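Local coordinates for protein ricin B lectin (Clostridium thermocellum, PDB 3VSF) that probably hydrolyses beta-1,3-galactan as an exo-acting glycoside hydrolase of family 43 and carries a galactose-binding ricin-type beta-trefoil module, at residues D422-S427 and G431-Q436; Y457-R462 and K466-R471; D375-S380 and Q386-T391. All coordinates share one frame; numbering follows the deposited sequence.

Contact 1 (D422-S427 and G431-Q436); sequences DVKDES and GGVLIQ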
ATOM      1  N   ASP A 422      -0.380   2.770 -20.754  1.00 52.01           N
ATOM      2  CA  ASP A 422      -0.019   4.044 -20.147  1.00 54.48           C
ATOM      3  C   ASP A 422       0.701   4.968 -21.123  1.00 52.53           C
ATOM      4  O   ASP A 422       1.558   4.531 -21.888  1.00 52.17           O
ATOM      5  CB  ASP A 422       0.864   3.795 -18.920  1.00 51.53           C
ATOM      6  CG  ASP A 422       1.267   5.077 -18.220  1.00 57.50           C
ATOM      7  OD1 ASP A 422       2.266   5.697 -18.639  1.00 57.74           O
ATOM      8  OD2 ASP A 422       0.588   5.458 -17.245  1.00 61.12           O
ATOM      9  N   VAL A 423       0.344   6.248 -21.091  1.00 50.95           N
ATOM     10  CA  VAL A 423       1.053   7.256 -21.868  1.00 49.29           C
ATOM     11  C   VAL A 423       2.266   7.737 -21.077  1.00 52.49           C
ATOM     12  O   VAL A 423       2.130   8.477 -20.103  1.00 52.18           O
ATOM     13  CB  VAL A 423       0.152   8.457 -22.204  1.00 49.62           C
ATOM     14  CG1 VAL A 423       0.901   9.451 -23.076  1.00 49.57           C
ATOM     15  CG2 VAL A 423      -1.119   7.990 -22.895  1.00 49.50           C
ATOM     16  N   LYS A 424       3.448   7.305 -21.505  1.00 51.05           N
ATOM     17  CA  LYS A 424       4.694   7.577 -20.791  1.00 51.31           C
ATOM     18  C   LYS A 424       4.807   9.013 -20.276  1.00 53.21           C
ATOM     19  O   LYS A 424       4.614   9.972 -21.023  1.00 52.38           O
ATOM     20  CB  LYS A 424       5.891   7.243 -21.686  1.00 53.15           C
ATOM     21  CG  LYS A 424       7.248   7.424 -21.024  1.00 51.25           C
ATOM     22  CD  LYS A 424       8.371   7.056 -21.984  1.00 50.81           C
ATOM     23  CE  LYS A 424       9.740   7.345 -21.391  1.00 55.99           C
ATOM     24  NZ  LYS A 424      10.005   6.532 -20.172  1.00 62.42           N
ATOM     25  N   ASP A 425       5.117   9.142 -18.988  1.00 54.31           N
ATOM     26  CA  ASP A 425       5.356  10.440 -18.361  1.00 49.85           C
ATOM     27  C   ASP A 425       4.200  11.422 -18.541  1.00 51.18           C
ATOM     28  O   ASP A 425       4.407  12.636 -18.560  1.00 48.64           O
ATOM     29  CB  ASP A 425       6.657  11.055 -18.885  1.00 47.21           C
ATOM     30  CG  ASP A 425       7.865  10.175 -18.618  1.00 55.92           C
ATOM     31  OD1 ASP A 425       7.863   9.451 -17.600  1.00 59.49           O
ATOM     32  OD2 ASP A 425       8.817  10.206 -19.427  1.00 55.83           O
ATOM     33  N   GLU A 426       2.988  10.893 -18.668  1.00 54.09           N
ATOM     34  CA  GLU A 426       1.795  11.720 -18.829  1.00 55.11           C
ATOM     35  C   GLU A 426       1.970  12.771 -19.921  1.00 54.95           C
ATOM     36  O   GLU A 426       1.551  13.917 -19.764  1.00 57.10           O
ATOM     37  CB  GLU A 426       1.424  12.394 -17.506  1.00 58.15           C
ATOM     38  CG  GLU A 426       0.928  11.436 -16.436  1.00 61.43           C
ATOM     39  CD  GLU A 426       0.531  12.146 -15.157  1.00 71.19           C
ATOM     40  OE1 GLU A 426       1.345  12.938 -14.636  1.00 71.12           O
ATOM     41  OE2 GLU A 426      -0.598  11.915 -14.673  1.00 71.28           O
ATOM     42  N   SER A 427       2.591  12.370 -21.025  1.00 55.61           N
ATOM     43  CA  SER A 427       2.845  13.278 -22.137  1.00 55.97           C
ATOM     44  C   SER A 427       1.549  13.825 -22.724  1.00 57.84           C
ATOM     45  O   SER A 427       0.510  13.165 -22.686  1.00 58.21           O
ATOM     46  CB  SER A 427       3.656  12.571 -23.225  1.00 60.78           C
ATOM     47  OG  SER A 427       3.904  13.432 -24.323  1.00 59.22           O
ATOM     48  N   GLY A 431       3.349  12.093 -30.814  1.00 50.95           N
ATOM     49  CA  GLY A 431       4.486  11.195 -30.854  1.00 50.61           C
ATOM     50  C   GLY A 431       4.824  10.635 -29.489  1.00 51.08           C
ATOM     51  O   GLY A 431       5.788   9.883 -29.340  1.00 52.62           O
ATOM     52  N   GLY A 432       4.030  11.005 -28.489  1.00 53.09           N
ATOM     53  CA  GLY A 432       4.219  10.510 -27.138  1.00 51.35           C
ATOM     54  C   GLY A 432       4.069   9.003 -27.068  1.00 50.74           C
ATOM     55  O   GLY A 432       2.988   8.464 -27.305  1.00 51.91           O
ATOM     56  N   VAL A 433       5.162   8.323 -26.739  1.00 45.61           N
ATOM     57  CA  VAL A 433       5.189   6.864 -26.710  1.00 47.11           C
ATOM     58  C   VAL A 433       4.226   6.265 -25.688  1.00 49.43           C
ATOM     59  O   VAL A 433       4.051   6.802 -24.594  1.00 56.93           O
ATOM     60  CB  VAL A 433       6.616   6.345 -26.436  1.00 51.33           C
ATOM     61  CG1 VAL A 433       6.588   5.161 -25.480  1.00 54.64           C
ATOM     62  CG2 VAL A 433       7.310   5.983 -27.741  1.00 46.90           C
ATOM     63  N   LEU A 434       3.600   5.151 -26.058  1.00 48.55           N
ATOM     64  CA  LEU A 434       2.745   4.402 -25.143  1.00 47.60           C
ATOM     65  C   LEU A 434       3.490   3.201 -24.574  1.00 49.32           C
ATOM     66  O   LEU A 434       4.240   2.530 -25.284  1.00 53.25           O
ATOM     67  CB  LEU A 434       1.469   3.940 -25.849  1.00 48.04           C
ATOM     68  CG  LEU A 434       0.229   4.824 -25.693  1.00 50.23           C
ATOM     69  CD1 LEU A 434       0.543   6.270 -26.036  1.00 52.53           C
ATOM     70  CD2 LEU A 434      -0.916   4.300 -26.548  1.00 47.34           C
ATOM     71  N   ILE A 435       3.282   2.934 -23.290  1.00 50.41           N
ATOM     72  CA  ILE A 435       3.931   1.815 -22.621  1.00 49.05           C
ATOM     73  C   ILE A 435       2.935   1.071 -21.746  1.00 48.83           C
ATOM     74  O   ILE A 435       1.790   1.496 -21.595  1.00 47.78           O
ATOM     75  CB  ILE A 435       5.091   2.292 -21.725  1.00 51.38           C
ATOM     76  CG1 ILE A 435       4.564   3.204 -20.614  1.00 52.38           C
ATOM     77  CG2 ILE A 435       6.148   3.009 -22.548  1.00 51.11           C
ATOM     78  CD1 ILE A 435       5.641   3.735 -19.693  1.00 52.03           C
ATOM     79  N   GLN A 436       3.370  -0.048 -21.179  1.00 51.30           N
ATOM     80  CA  GLN A 436       2.595  -0.719 -20.144  1.00 53.45           C
ATOM     81  C   GLN A 436       3.203  -0.362 -18.794  1.00 52.11           C
ATOM     82  O   GLN A 436       4.407  -0.508 -18.591  1.00 53.00           O
ATOM     83  CB  GLN A 436       2.581  -2.235 -20.351  1.00 51.22           C
ATOM     84  CG  GLN A 436       3.933  -2.911 -20.185  1.00 54.45           C
ATOM     85  CD  GLN A 436       3.825  -4.423 -20.156  1.00 55.27           C
ATOM     86  OE1 GLN A 436       2.736  -4.981 -20.297  1.00 54.62           O
ATOM     87  NE2 GLN A 436       4.954  -5.093 -19.969  1.00 57.01           N
TER
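Asp422 and Ile435 pair antiparallel in a beta hairpin, one of those that make up the ricin-type beta-trefoil module, and the turn beyond it belongs to a galactose site. Two backbone bonds close the pair: Asp422 N reaches Ile435 O over 2.7 Å, and Ile435 N returns to Asp422 O in a nearly straight line (179°). The two side chains lie side by side, and CG of Asp422, anti to its own N (chi1 -179°), lays OD1 3.9 Å from CG1 of Ile435. Ile435 flanks the carboxylate, whose other oxygen, OD2, accepts a hydrogen bond from Gln445 NE2; Asp422 is one of the residues that bind galactose, so an acidic residue fits here. Val423 turns to the other face of the hairpin, where its CG2 meets CD1 of Leu434 at 3.9 Å. Both branched chains continue onto Trp447, as suits the buried interior. Lys424 closes the paired part with N donating to Val433 O at 3.2 Å. Its CB touches CD1 of Ile435 at 4.0 Å, and the chain, extended until a bend at its last torsion, carries NZ away to a long salt bridge with Asp425 OD2. Asp425 and Glu426 both have positive phi, and the backbone winds into a tight turn held by Glu426 N to Val423 O and Ser427 N to Lys424 O. Asp425 also contributes to the galactose site, and its N binds a glycerol. Ser427 then comes back against Gly432, which has no side chain to stand between them: OG lies 4.1 Å from Gly432 CA and accepts a hydrogen bond from Glu429 N.

Contact 2 (Y457-R462 and K466-R471); sequences YKISSR and KLIDVR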
ATOM      1  N   TYR A 457     -12.991   1.700 -33.606  1.00 68.27           N
ATOM      2  CA  TYR A 457     -13.092   2.777 -32.629  1.00 70.29           C
ATOM      3  C   TYR A 457     -11.894   3.717 -32.683  1.00 68.13           C
ATOM      4  O   TYR A 457     -10.826   3.354 -33.180  1.00 61.33           O
ATOM      5  CB  TYR A 457     -13.204   2.207 -31.212  1.00 68.64           C
ATOM      6  CG  TYR A 457     -14.376   1.278 -30.990  1.00 72.14           C
ATOM      7  CD1 TYR A 457     -15.617   1.773 -30.612  1.00 71.68           C
ATOM      8  CD2 TYR A 457     -14.237  -0.096 -31.142  1.00 73.31           C
ATOM      9  CE1 TYR A 457     -16.690   0.927 -30.403  1.00 75.65           C
ATOM     10  CE2 TYR A 457     -15.304  -0.950 -30.934  1.00 74.85           C
ATOM     11  CZ  TYR A 457     -16.528  -0.433 -30.565  1.00 79.89           C
ATOM     12  OH  TYR A 457     -17.594  -1.280 -30.357  1.00 85.74           O
ATOM     13  N   LYS A 458     -12.085   4.929 -32.169  1.00 68.99           N
ATOM     14  CA  LYS A 458     -10.981   5.847 -31.920  1.00 62.98           C
ATOM     15  C   LYS A 458     -10.742   5.915 -30.417  1.00 63.28           C
ATOM     16  O   LYS A 458     -11.545   6.484 -29.678  1.00 66.39           O
ATOM     17  CB  LYS A 458     -11.286   7.243 -32.469  1.00 60.80           C
ATOM     18  CG  LYS A 458     -11.297   7.333 -33.986  1.00 68.67           C
ATOM     19  CD  LYS A 458     -11.420   8.775 -34.455  1.00 66.66           C
ATOM     20  CE  LYS A 458     -12.690   9.423 -33.925  1.00 67.56           C
ATOM     21  NZ  LYS A 458     -12.817  10.841 -34.364  1.00 66.20           N
ATOM     22  N   ILE A 459      -9.641   5.324 -29.968  1.00 60.37           N
ATOM     23  CA  ILE A 459      -9.341   5.252 -28.544  1.00 59.13           C
ATOM     24  C   ILE A 459      -8.534   6.463 -28.086  1.00 59.03           C
ATOM     25  O   ILE A 459      -7.328   6.541 -28.319  1.00 58.54           O
ATOM     26  CB  ILE A 459      -8.577   3.962 -28.202  1.00 57.66           C
ATOM     27  CG1 ILE A 459      -9.231   2.763 -28.893  1.00 55.48           C
ATOM     28  CG2 ILE A 459      -8.521   3.760 -26.697  1.00 55.87           C
ATOM     29  CD1 ILE A 459      -8.482   1.464 -28.708  1.00 53.91           C
ATOM     30  N   SER A 460      -9.208   7.402 -27.431  1.00 59.95           N
ATOM     31  CA  SER A 460      -8.576   8.644 -27.000  1.00 60.22           C
ATOM     32  C   SER A 460      -8.230   8.632 -25.515  1.00 63.69           C
ATOM     33  O   SER A 460      -8.987   8.117 -24.692  1.00 62.70           O
ATOM     34  CB  SER A 460      -9.479   9.840 -27.311  1.00 60.32           C
ATOM     35  OG  SER A 460     -10.734   9.714 -26.665  1.00 65.79           O
ATOM     36  N   SER A 461      -7.080   9.209 -25.181  1.00 62.34           N
ATOM     37  CA  SER A 461      -6.652   9.320 -23.795  1.00 58.89           C
ATOM     38  C   SER A 461      -7.486  10.369 -23.072  1.00 62.56           C
ATOM     39  O   SER A 461      -8.026  11.283 -23.696  1.00 65.72           O
ATOM     40  CB  SER A 461      -5.168   9.681 -23.718  1.00 59.68           C
ATOM     41  OG  SER A 461      -4.720   9.731 -22.375  1.00 59.98           O
ATOM     42  N   ARG A 462      -7.595  10.232 -21.756  1.00 63.05           N
ATOM     43  CA  ARG A 462      -8.390  11.153 -20.954  1.00 64.03           C
ATOM     44  C   ARG A 462      -7.586  12.404 -20.623  1.00 66.23           C
ATOM     45  O   ARG A 462      -8.147  13.470 -20.364  1.00 65.08           O
ATOM     46  CB  ARG A 462      -8.848  10.465 -19.668  1.00 66.34           C
ATOM     47  CG  ARG A 462      -9.861  11.251 -18.854  1.00 68.17           C
ATOM     48  CD  ARG A 462     -10.336  10.435 -17.662  1.00 69.26           C
ATOM     49  NE  ARG A 462     -11.463  11.057 -16.976  1.00 71.73           N
ATOM     50  CZ  ARG A 462     -12.143  10.481 -15.990  1.00 71.46           C
ATOM     51  NH1 ARG A 462     -11.810   9.266 -15.575  1.00 68.28           N
ATOM     52  NH2 ARG A 462     -13.157  11.117 -15.420  1.00 71.87           N
ATOM     53  N   LYS A 466      -5.736  12.752 -27.248  1.00 62.43           N
ATOM     54  CA  LYS A 466      -5.085  12.215 -28.437  1.00 56.00           C
ATOM     55  C   LYS A 466      -5.301  10.708 -28.538  1.00 58.23           C
ATOM     56  O   LYS A 466      -5.463  10.026 -27.526  1.00 60.95           O
ATOM     57  CB  LYS A 466      -3.594  12.556 -28.438  1.00 54.75           C
ATOM     58  CG  LYS A 466      -3.311  14.047 -28.364  1.00 56.57           C
ATOM     59  CD  LYS A 466      -1.831  14.347 -28.538  1.00 56.91           C
ATOM     60  CE  LYS A 466      -1.544  15.825 -28.323  1.00 55.67           C
ATOM     61  NZ  LYS A 466      -2.402  16.696 -29.171  1.00 57.73           N
ATOM     62  N   LEU A 467      -5.301  10.195 -29.763  1.00 58.55           N
ATOM     63  CA  LEU A 467      -5.669   8.805 -30.011  1.00 58.30           C
ATOM     64  C   LEU A 467      -4.477   7.857 -29.968  1.00 55.30           C
ATOM     65  O   LEU A 467      -3.332   8.271 -30.151  1.00 54.89           O
ATOM     66  CB  LEU A 467      -6.360   8.681 -31.372  1.00 57.31           C
ATOM     67  CG  LEU A 467      -7.399   9.748 -31.716  1.00 60.28           C
ATOM     68  CD1 LEU A 467      -8.021   9.466 -33.076  1.00 58.76           C
ATOM     69  CD2 LEU A 467      -8.468   9.826 -30.640  1.00 59.73           C
ATOM     70  N   ILE A 468      -4.759   6.581 -29.723  1.00 54.76           N
ATOM     71  CA  ILE A 468      -3.756   5.536 -29.859  1.00 51.35           C
ATOM     72  C   ILE A 468      -3.379   5.441 -31.329  1.00 54.69           C
ATOM     73  O   ILE A 468      -4.241   5.246 -32.187  1.00 52.02           O
ATOM     74  CB  ILE A 468      -4.288   4.177 -29.376  1.00 53.54           C
ATOM     75  CG1 ILE A 468      -4.677   4.252 -27.899  1.00 53.22           C
ATOM     76  CG2 ILE A 468      -3.254   3.085 -29.607  1.00 50.15           C
ATOM     77  CD1 ILE A 468      -5.158   2.938 -27.326  1.00 52.38           C
ATOM     78  N   ASP A 469      -2.090   5.580 -31.620  1.00 55.08           N
ATOM     79  CA  ASP A 469      -1.635   5.735 -32.995  1.00 50.63           C
ATOM     80  C   ASP A 469      -0.427   4.854 -33.296  1.00 51.99           C
ATOM     81  O   ASP A 469       0.485   4.737 -32.480  1.00 52.79           O
ATOM     82  CB  ASP A 469      -1.285   7.206 -33.246  1.00 53.33           C
ATOM     83  CG  ASP A 469      -1.059   7.519 -34.711  1.00 54.95           C
ATOM     84  OD1 ASP A 469      -0.585   6.634 -35.451  1.00 63.34           O
ATOM     85  OD2 ASP A 469      -1.351   8.661 -35.125  1.00 52.81           O
ATOM     86  N   VAL A 470      -0.427   4.232 -34.472  1.00 54.27           N
ATOM     87  CA  VAL A 470       0.738   3.498 -34.948  1.00 51.22           C
ATOM     88  C   VAL A 470       1.695   4.473 -35.628  1.00 51.22           C
ATOM     89  O   VAL A 470       1.362   5.066 -36.654  1.00 49.35           O
ATOM     90  CB  VAL A 470       0.349   2.392 -35.944  1.00 51.70           C
ATOM     91  CG1 VAL A 470       1.578   1.597 -36.358  1.00 49.16           C
ATOM     92  CG2 VAL A 470      -0.701   1.475 -35.338  1.00 51.36           C
ATOM     93  N   ARG A 471       2.882   4.635 -35.050  1.00 52.74           N
ATOM     94  CA  ARG A 471       3.842   5.626 -35.527  1.00 51.70           C
ATOM     95  C   ARG A 471       4.170   5.481 -37.010  1.00 53.32           C
ATOM     96  O   ARG A 471       4.499   4.392 -37.481  1.00 51.01           O
ATOM     97  CB  ARG A 471       5.136   5.563 -34.712  1.00 52.40           C
ATOM     98  CG  ARG A 471       6.180   6.574 -35.158  1.00 52.25           C
ATOM     99  CD  ARG A 471       7.546   6.273 -34.570  1.00 52.94           C
ATOM    100  NE  ARG A 471       7.525   6.245 -33.111  1.00 61.65           N
ATOM    101  CZ  ARG A 471       7.540   7.330 -32.343  1.00 59.21           C
ATOM    102  NH1 ARG A 471       7.565   8.535 -32.899  1.00 63.61           N
ATOM    103  NH2 ARG A 471       7.522   7.212 -31.024  1.00 53.83           N
TER
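Ile459 O receives the N-H of Ile468 at 2.9 Å, and two residues further along, Ser461 N donates to Lys466 O at 3.0 Å. The second bond is nearly straight, although its donor is tilted 27° from the carbonyl plane. Together they frame a single bridge between Ser460 and Leu467, and each acceptor also faces a CA-H: Leu467 CA approaches Ile459 O, and Ser460 CA approaches Lys466 O. The pairing cannot run on, because the strands' directions differ by 111°. In the beta-trefoil this is where the chain passes from strand 456-461, bonded to its neighbour through Lys458 with Thr450 and Ser460 with Lys448, into strand 467-470, which pairs instead with 479-484 through Leu467 with Trp484. The polar ends find partners outside the two segments: Lys458 NZ forms a salt bridge with Asp486 OD2, Lys466 NZ bonds Ser485 OG, and Ser461 OG makes a weak bond with His463 N. Carbon atoms pack on both sides of the bridge. Ile459 and Ile468 cross, and both also touch Trp447; CG1 of Ile468 is anti to its carbonyl carbon (chi1 -61°), from where CD1 comes 3.5 Å from Ile459 CG2. The two methyls of Leu467 reach different residues: CD1 lies 3.7 Å from CD of Lys458, whose long methylene chain suits this half-covered place, and CD2 3.5 Å from CB of Ser460, a residue small enough to let the methyl come close.

Contact 3 (D375-S380 and Q386-T391); sequences DVLDGS and QIVQWT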
ATOM      1  N   ASP A 375       0.245  -5.017 -28.930  1.00 57.81           N
ATOM      2  CA  ASP A 375       1.111  -5.994 -28.281  1.00 59.47           C
ATOM      3  C   ASP A 375       2.177  -5.300 -27.436  1.00 57.54           C
ATOM      4  O   ASP A 375       2.321  -4.078 -27.482  1.00 57.33           O
ATOM      5  CB  ASP A 375       1.773  -6.885 -29.338  1.00 60.52           C
ATOM      6  CG  ASP A 375       2.538  -8.047 -28.734  1.00 64.01           C
ATOM      7  OD1 ASP A 375       2.076  -8.599 -27.715  1.00 67.38           O
ATOM      8  OD2 ASP A 375       3.602  -8.410 -29.279  1.00 62.23           O
ATOM      9  N   VAL A 376       2.914  -6.085 -26.658  1.00 56.28           N
ATOM     10  CA  VAL A 376       4.033  -5.567 -25.882  1.00 56.88           C
ATOM     11  C   VAL A 376       5.341  -6.025 -26.514  1.00 57.15           C
ATOM     12  O   VAL A 376       5.473  -7.183 -26.907  1.00 61.16           O
ATOM     13  CB  VAL A 376       3.979  -6.047 -24.417  1.00 57.11           C
ATOM     14  CG1 VAL A 376       5.202  -5.566 -23.654  1.00 54.39           C
ATOM     15  CG2 VAL A 376       2.703  -5.564 -23.746  1.00 54.48           C
ATOM     16  N   LEU A 377       6.304  -5.114 -26.618  1.00 57.85           N
ATOM     17  CA  LEU A 377       7.591  -5.433 -27.226  1.00 58.62           C
ATOM     18  C   LEU A 377       8.219  -6.668 -26.588  1.00 63.00           C
ATOM     19  O   LEU A 377       8.360  -6.746 -25.367  1.00 61.34           O
ATOM     20  CB  LEU A 377       8.549  -4.244 -27.126  1.00 59.23           C
ATOM     21  CG  LEU A 377       9.941  -4.468 -27.723  1.00 62.95           C
ATOM     22  CD1 LEU A 377       9.837  -4.927 -29.170  1.00 65.91           C
ATOM     23  CD2 LEU A 377      10.790  -3.210 -27.614  1.00 57.87           C
ATOM     24  N   ASP A 378       8.592  -7.631 -27.427  1.00 64.13           N
ATOM     25  CA  ASP A 378       9.197  -8.877 -26.963  1.00 61.47           C
ATOM     26  C   ASP A 378       8.302  -9.608 -25.969  1.00 62.27           C
ATOM     27  O   ASP A 378       8.776 -10.430 -25.186  1.00 64.43           O
ATOM     28  CB  ASP A 378      10.572  -8.612 -26.342  1.00 61.71           C
ATOM     29  CG  ASP A 378      11.586  -8.118 -27.357  1.00 65.84           C
ATOM     30  OD1 ASP A 378      11.517  -8.549 -28.527  1.00 68.77           O
ATOM     31  OD2 ASP A 378      12.453  -7.300 -26.985  1.00 64.42           O
ATOM     32  N   GLY A 379       7.009  -9.307 -26.010  1.00 62.08           N
ATOM     33  CA  GLY A 379       6.052  -9.908 -25.098  1.00 60.33           C
ATOM     34  C   GLY A 379       6.515  -9.832 -23.657  1.00 63.39           C
ATOM     35  O   GLY A 379       6.267 -10.742 -22.866  1.00 62.97           O
ATOM     36  N   SER A 380       7.189  -8.738 -23.316  1.00 67.81           N
ATOM     37  CA  SER A 380       7.759  -8.570 -21.984  1.00 63.01           C
ATOM     38  C   SER A 380       6.697  -8.243 -20.939  1.00 61.04           C
ATOM     39  O   SER A 380       5.661  -7.655 -21.250  1.00 62.55           O
ATOM     40  CB  SER A 380       8.831  -7.476 -21.998  1.00 63.18           C
ATOM     41  OG  SER A 380       9.403  -7.304 -20.712  1.00 66.94           O
ATOM     42  N   GLN A 386       7.803  -1.056 -23.841  1.00 55.32           N
ATOM     43  CA  GLN A 386       7.256  -0.361 -25.002  1.00 50.09           C
ATOM     44  C   GLN A 386       6.103  -1.128 -25.637  1.00 53.72           C
ATOM     45  O   GLN A 386       6.164  -2.348 -25.787  1.00 55.21           O
ATOM     46  CB  GLN A 386       8.354  -0.119 -26.041  1.00 52.56           C
ATOM     47  CG  GLN A 386       7.854   0.462 -27.357  1.00 52.77           C
ATOM     48  CD  GLN A 386       7.410   1.905 -27.227  1.00 54.43           C
ATOM     49  OE1 GLN A 386       8.146   2.748 -26.715  1.00 55.18           O
ATOM     50  NE2 GLN A 386       6.199   2.197 -27.690  1.00 51.47           N
ATOM     51  N   ILE A 387       5.051  -0.406 -26.011  1.00 54.03           N
ATOM     52  CA  ILE A 387       3.908  -1.006 -26.688  1.00 51.15           C
ATOM     53  C   ILE A 387       4.092  -0.941 -28.199  1.00 53.49           C
ATOM     54  O   ILE A 387       4.340   0.127 -28.759  1.00 55.75           O
ATOM     55  CB  ILE A 387       2.589  -0.303 -26.313  1.00 47.72           C
ATOM     56  CG1 ILE A 387       2.318  -0.445 -24.813  1.00 50.25           C
ATOM     57  CG2 ILE A 387       1.433  -0.880 -27.112  1.00 47.36           C
ATOM     58  CD1 ILE A 387       2.173  -1.880 -24.351  1.00 51.26           C
ATOM     59  N   VAL A 388       3.974  -2.089 -28.857  1.00 55.26           N
ATOM     60  CA  VAL A 388       4.155  -2.165 -30.301  1.00 53.25           C
ATOM     61  C   VAL A 388       3.025  -2.949 -30.955  1.00 54.38           C
ATOM     62  O   VAL A 388       2.285  -3.665 -30.284  1.00 54.83           O
ATOM     63  CB  VAL A 388       5.491  -2.838 -30.665  1.00 52.22           C
ATOM     64  CG1 VAL A 388       6.658  -2.048 -30.096  1.00 54.33           C
ATOM     65  CG2 VAL A 388       5.515  -4.272 -30.160  1.00 54.24           C
ATOM     66  N   GLN A 389       2.895  -2.807 -32.270  1.00 55.30           N
ATOM     67  CA  GLN A 389       1.944  -3.607 -33.029  1.00 54.66           C
ATOM     68  C   GLN A 389       2.639  -4.867 -33.525  1.00 55.21           C
ATOM     69  O   GLN A 389       3.823  -4.839 -33.863  1.00 55.12           O
ATOM     70  CB  GLN A 389       1.384  -2.818 -34.215  1.00 53.85           C
ATOM     71  CG  GLN A 389       2.385  -2.586 -35.337  1.00 52.78           C
ATOM     72  CD  GLN A 389       1.736  -2.040 -36.593  1.00 52.00           C
ATOM     73  OE1 GLN A 389       0.545  -1.731 -36.605  1.00 53.99           O
ATOM     74  NE2 GLN A 389       2.518  -1.919 -37.659  1.00 51.41           N
ATOM     75  N   TRP A 390       1.906  -5.973 -33.561  1.00 58.39           N
ATOM     76  CA  TRP A 390       2.476  -7.237 -34.009  1.00 59.71           C
ATOM     77  C   TRP A 390       1.425  -8.091 -34.705  1.00 60.47           C
ATOM     78  O   TRP A 390       0.227  -7.836 -34.587  1.00 58.22           O
ATOM     79  CB  TRP A 390       3.077  -8.000 -32.829  1.00 59.31           C
ATOM     80  CG  TRP A 390       4.146  -8.969 -33.227  1.00 62.06           C
ATOM     81  CD1 TRP A 390       3.983 -10.281 -33.561  1.00 64.34           C
ATOM     82  CD2 TRP A 390       5.548  -8.698 -33.334  1.00 58.97           C
ATOM     83  NE1 TRP A 390       5.197 -10.845 -33.870  1.00 63.58           N
ATOM     84  CE2 TRP A 390       6.175  -9.893 -33.738  1.00 59.16           C
ATOM     85  CE3 TRP A 390       6.335  -7.560 -33.128  1.00 58.42           C
ATOM     86  CZ2 TRP A 390       7.550  -9.984 -33.940  1.00 61.50           C
ATOM     87  CZ3 TRP A 390       7.700  -7.653 -33.328  1.00 58.83           C
ATOM     88  CH2 TRP A 390       8.294  -8.855 -33.729  1.00 61.94           C
ATOM     89  N   THR A 391       1.883  -9.105 -35.431  1.00 61.10           N
ATOM     90  CA  THR A 391       0.984  -9.998 -36.150  1.00 65.33           C
ATOM     91  C   THR A 391       0.150 -10.828 -35.180  1.00 67.03           C
ATOM     92  O   THR A 391       0.667 -11.351 -34.193  1.00 66.41           O
ATOM     93  CB  THR A 391       1.758 -10.944 -37.087  1.00 65.73           C
ATOM     94  OG1 THR A 391       2.545 -10.175 -38.005  1.00 64.05           O
ATOM     95  CG2 THR A 391       0.797 -11.827 -37.866  1.00 62.44           C
TER
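Asp375 and Trp390 run alongside each other, with the carboxylate and indole planes 63° apart. CG of the aspartate is anti to its N (chi1 -172°), which swings OD2 to 3.6 Å from CB of Trp390, obliquely placed to the ring. The tryptophan leads its ring away from the other strand, so its CB rather than its aromatic system does most of the touching. On the opposite face, Val376 offers CG2 to CD1 of Ile387 at 3.8 Å. The isoleucine chain is kinked at its second torsion (chi2 -61°), while its other branch, CG2, lies close to Asp375 O; beta-branched chains such as these suit buried strand positions. This is a beta hairpin of the beta-trefoil module, strands 373-376 and 385-390, and the Ile387 side chain also touches Ile481 and Gln436. The backbone joins Asp375 with Val388 by two hydrogen bonds, and the N-H of the valine arrives from above the plane of the Asp375 carbonyl. Leu377 N adds a third bond, to Gln386 O at 2.9 Å. Both methyls of Val388 touch Leu377: CG1 lies 4.1 Å from Leu377 CB, and CG2 is 3.7 Å from Leu377 N. Beyond Leu377 the chain turns tightly, Gly379 N bonding Val376 O at 2.8 Å, and the positive phi of Gly379 is readily adopted by a residue without a side chain. CB of Gln386 meets CD2 of Leu377 at 4.2 Å, and the rest of the side chain turns away and folds along its own strand to the next residue, where NE2 donates almost straight to Ile387 O at 3.0 Å, with that oxygen lying in the amide plane.

In the fold
The three contacts follow one another along the chain, and all three reach one curled sheet of the beta-trefoil, contact 2 through strand 467-470. Contacts 1 and 3 are neighbouring hairpins, their centres about 14 Å apart, probably bonded from Leu434 O to Ile387 N (3.1 Å) and from Gln436 NE2 to Ser380 O (3.0 Å). Contact 2 lies about 11 Å from contact 1, centre to centre, and packs Ile468 CG1 4.0 Å from Leu434 CD2; its centre stands about 17 Å from that of contact 3. Contact 1 supplies Asp422 and Asp425 to the galactose site, which Asn440 and Asn444 complete. Contact 2 borders it, the Ser461 side chain being about 5 Å from that of Asn444.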